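Local coordinates for protein alpha-glucosidase ([Eubacterium] rectale, PDB 6PNR) that probably hydrolyses alpha-sulfoquinovosides derived from plant sulfolipid, as a sulfoquinovosidase of glycoside hydrolase family 31, at residues A[245-250]-A[522-527]. Numbering follows the deposited sequence.
Sequences GVQGGN and THEGNR. With 9VH ([(3~{S},4~{R},5~{R})-4,5-bis(oxidanyl)piperidin-3-yl]methanesulfonic acid), chain C; SO4 (sulfate ion), chain E.
Gln247 and Glu524 reach each other because each sets CG anti to its own carbonyl carbon (chi1 -65° and -74°) and runs extended from there, so that two extended chains bring amide and carboxylate together. Gln247 NE2 donates almost straight to Glu524 OE1 at 2.9 Å, with the oxygen in the amide plane but approached on its anti side, 30° out of the carboxylate plane. An amide suits this place since it can both give and accept: Gln247 OE1 takes a hydrogen bond from Gln273, a residue that binds the aza-sugar inhibitor. Glu524 OE2 comes within 3.5 Å of Val246 CA and is held by a salt bridge to Arg252 and a hydrogen bond with Tyr535, which probably favours the ionised acid in this buried setting. Beside them, Gly245 N donates to Thr522 OG1 at 2.9 Å, and a water joins that hydroxyl to Gly245 O. Glycine fits because a side chain at residue 245 would run into Thr522 O. His523 starts its side chain away from 245-250, and its NE2 hydrogen-bonds both inhibitor hydroxyls, O4 and O5, each at 3.0 Å. The contact thus joins two loops of the TIM-barrel domain beside the inhibitor pocket, one running from strand 242-245 to helix 250-262, the other from strand 521-522 towards helix 538-568.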
ATOM      1  N   GLY A 245       5.418  13.967 -34.712  1.00 23.12           N
ATOM      2  CA  GLY A 245       5.872  14.692 -33.546  1.00 24.35           C
ATOM      3  C   GLY A 245       7.382  14.787 -33.572  1.00 25.46           C
ATOM      4  O   GLY A 245       8.067  13.786 -33.353  1.00 26.01           O
ATOM      5  N   VAL A 246       7.906  15.970 -33.879  1.00 27.26           N
ATOM      6  CA  VAL A 246       9.340  16.208 -33.989  1.00 26.50           C
ATOM      7  C   VAL A 246       9.659  17.480 -33.216  1.00 28.00           C
ATOM      8  O   VAL A 246       8.770  18.236 -32.825  1.00 27.91           O
ATOM      9  CB  VAL A 246       9.817  16.331 -35.455  1.00 26.48           C
ATOM     10  CG1 VAL A 246       9.464  15.077 -36.242  1.00 22.06           C
ATOM     11  CG2 VAL A 246       9.218  17.584 -36.111  1.00 22.55           C
ATOM     12  N   GLN A 247      10.950  17.706 -32.991  1.00 24.87           N
ATOM     13  CA  GLN A 247      11.400  18.820 -32.171  1.00 24.32           C
ATOM     14  C   GLN A 247      12.773  19.249 -32.648  1.00 24.11           C
ATOM     15  O   GLN A 247      13.408  18.574 -33.462  1.00 27.93           O
ATOM     16  CB  GLN A 247      11.494  18.456 -30.681  1.00 27.06           C
ATOM     17  CG  GLN A 247      10.183  18.114 -29.981  1.00 25.48           C
ATOM     18  CD  GLN A 247      10.416  17.676 -28.542  1.00 26.59           C
ATOM     19  OE1 GLN A 247       9.971  18.334 -27.607  1.00 29.56           O
ATOM     20  NE2 GLN A 247      11.134  16.573 -28.361  1.00 28.26           N
ATOM     21  N   GLY A 248      13.217  20.388 -32.126  1.00 25.00           N
ATOM     22  CA  GLY A 248      14.597  20.826 -32.269  1.00 30.41           C
ATOM     23  C   GLY A 248      14.795  22.159 -32.946  1.00 30.67           C
ATOM     24  O   GLY A 248      15.952  22.559 -33.147  1.00 26.72           O
ATOM     25  N   GLY A 249      13.745  22.880 -33.324  1.00 27.35           N
ATOM     26  CA  GLY A 249      13.906  24.140 -34.033  1.00 29.19           C
ATOM     27  C   GLY A 249      13.713  23.982 -35.533  1.00 26.73           C
ATOM     28  O   GLY A 249      13.570  22.878 -36.069  1.00 27.99           O
ATOM     29  N   ASN A 250      13.753  25.131 -36.223  1.00 29.29           N
ATOM     30  CA  ASN A 250      13.440  25.177 -37.651  1.00 28.57           C
ATOM     31  C   ASN A 250      14.178  24.107 -38.444  1.00 29.21           C
ATOM     32  O   ASN A 250      13.563  23.301 -39.153  1.00 28.09           O
ATOM     33  CB  ASN A 250      13.774  26.553 -38.233  1.00 35.80           C
ATOM     34  CG  ASN A 250      12.647  27.543 -38.084  1.00 41.00           C
ATOM     35  OD1 ASN A 250      11.503  27.178 -37.808  1.00 40.92           O
ATOM     36  ND2 ASN A 250      12.963  28.815 -38.275  1.00 43.66           N
ATOM     37  N   THR A 522       2.697  10.629 -33.874  1.00 21.30           N
ATOM     38  CA  THR A 522       3.889  10.096 -33.226  1.00 20.32           C
ATOM     39  C   THR A 522       4.341  11.055 -32.124  1.00 28.02           C
ATOM     40  O   THR A 522       3.801  12.150 -31.944  1.00 25.81           O
ATOM     41  CB  THR A 522       5.030   9.854 -34.236  1.00 24.65           C
ATOM     42  OG1 THR A 522       5.539  11.109 -34.711  1.00 23.38           O
ATOM     43  CG2 THR A 522       4.570   9.002 -35.415  1.00 23.80           C
ATOM     44  N   HIS A 523       5.358  10.643 -31.373  1.00 25.65           N
ATOM     45  CA  HIS A 523       5.844  11.461 -30.267  1.00 24.54           C
ATOM     46  C   HIS A 523       7.283  11.058 -30.003  1.00 25.53           C
ATOM     47  O   HIS A 523       7.575   9.863 -29.923  1.00 23.81           O
ATOM     48  CB  HIS A 523       4.967  11.242 -29.017  1.00 26.58           C
ATOM     49  CG  HIS A 523       5.111  12.292 -27.956  1.00 27.51           C
ATOM     50  ND1 HIS A 523       6.289  12.972 -27.726  1.00 27.26           N
ATOM     51  CD2 HIS A 523       4.224  12.751 -27.036  1.00 22.69           C
ATOM     52  CE1 HIS A 523       6.117  13.820 -26.724  1.00 24.66           C
ATOM     53  NE2 HIS A 523       4.874  13.705 -26.286  1.00 23.24           N
ATOM     54  N   GLU A 524       8.178  12.038 -29.880  1.00 22.11           N
ATOM     55  CA  GLU A 524       9.564  11.681 -29.574  1.00 26.97           C
ATOM     56  C   GLU A 524       9.717  11.126 -28.155  1.00 25.52           C
ATOM     57  O   GLU A 524      10.691  10.411 -27.883  1.00 27.16           O
ATOM     58  CB  GLU A 524      10.492  12.890 -29.798  1.00 23.31           C
ATOM     59  CG  GLU A 524      10.727  13.192 -31.281  1.00 23.30           C
ATOM     60  CD  GLU A 524      11.734  14.305 -31.537  1.00 27.78           C
ATOM     61  OE1 GLU A 524      12.128  14.985 -30.573  1.00 27.81           O
ATOM     62  OE2 GLU A 524      12.135  14.494 -32.716  1.00 27.33           O
ATOM     63  N   GLY A 525       8.764  11.402 -27.253  1.00 22.96           N
ATOM     64  CA  GLY A 525       8.893  10.951 -25.880  1.00 24.09           C
ATOM     65  C   GLY A 525       9.769  11.879 -25.052  1.00 25.65           C
ATOM     66  O   GLY A 525      10.268  12.897 -25.523  1.00 23.95           O
ATOM     67  N   ASN A 526       9.946  11.518 -23.772  1.00 23.35           N
ATOM     68  CA  ASN A 526      10.663  12.392 -22.842  1.00 28.17           C
ATOM     69  C   ASN A 526      12.177  12.327 -22.995  1.00 24.77           C
ATOM     70  O   ASN A 526      12.872  13.212 -22.480  1.00 27.51           O
ATOM     71  CB  ASN A 526      10.306  12.055 -21.389  1.00 23.36           C
ATOM     72  CG  ASN A 526      10.730  10.648 -20.993  1.00 28.26           C
ATOM     73  OD1 ASN A 526      10.451   9.689 -21.707  1.00 24.20           O
ATOM     74  ND2 ASN A 526      11.435  10.524 -19.857  1.00 25.14           N
ATOM     75  N   ARG A 527      12.713  11.313 -23.673  1.00 25.27           N
ATOM     76  CA  ARG A 527      14.165  11.143 -23.813  1.00 23.17           C
ATOM     77  C   ARG A 527      14.471  10.740 -25.248  1.00 27.71           C
ATOM     78  O   ARG A 527      14.889   9.608 -25.525  1.00 26.08           O
ATOM     79  CB  ARG A 527      14.686  10.128 -22.796  1.00 26.43           C
ATOM     80  CG  ARG A 527      14.568  10.649 -21.373  1.00 26.47           C
ATOM     81  CD  ARG A 527      15.029   9.639 -20.342  1.00 26.58           C
ATOM     82  NE  ARG A 527      15.050  10.236 -19.014  1.00 23.83           N
ATOM     83  CZ  ARG A 527      15.417   9.595 -17.910  1.00 26.62           C
ATOM     84  NH1 ARG A 527      15.792   8.320 -17.976  1.00 29.21           N
ATOM     85  NH2 ARG A 527      15.415  10.235 -16.745  1.00 26.59           N
TER
HETATM   86  O1  9VH C 701       7.662  17.688 -20.880  1.00 27.86           O
HETATM   87  S1  9VH C 701       6.529  18.597 -20.852  1.00 26.85           S
HETATM   88  O2  9VH C 701       5.813  18.464 -19.607  1.00 27.71           O
HETATM   89  O3  9VH C 701       6.931  19.944 -21.176  1.00 25.35           O
HETATM   90  C1  9VH C 701       5.471  18.035 -22.157  1.00 24.09           C
HETATM   91  C2  9VH C 701       4.873  16.639 -21.938  1.00 25.00           C
HETATM   92  C3  9VH C 701       3.777  16.756 -20.890  1.00 30.34           C
HETATM   93  N1  9VH C 701       2.873  15.616 -20.732  1.00 27.13           N
HETATM   94  C4  9VH C 701       2.318  15.166 -22.008  1.00 22.44           C
HETATM   95  C5  9VH C 701       3.441  14.845 -22.981  1.00 25.66           C
HETATM   96  O4  9VH C 701       2.856  14.403 -24.204  1.00 26.17           O
HETATM   97  C6  9VH C 701       4.287  16.085 -23.235  1.00 24.40           C
HETATM   98  O5  9VH C 701       5.333  15.795 -24.158  1.00 25.73           O
HETATM   99  S   SO4 E 703      17.262   6.359 -15.220  1.00 51.32           S
HETATM  100  O1  SO4 E 703      15.855   6.702 -15.423  1.00 39.14           O
HETATM  101  O2  SO4 E 703      17.612   6.668 -13.834  1.00 50.46           O
HETATM  102  O3  SO4 E 703      17.438   4.932 -15.496  1.00 44.90           O
HETATM  103  O4  SO4 E 703      18.115   7.110 -16.136  1.00 52.18           O
HETATM  104  O   HOH W   1       8.222  11.150 -33.988  1.00 29.82           O
HETATM  105  O   HOH W   2      11.039  15.533 -25.434  1.00 30.26           O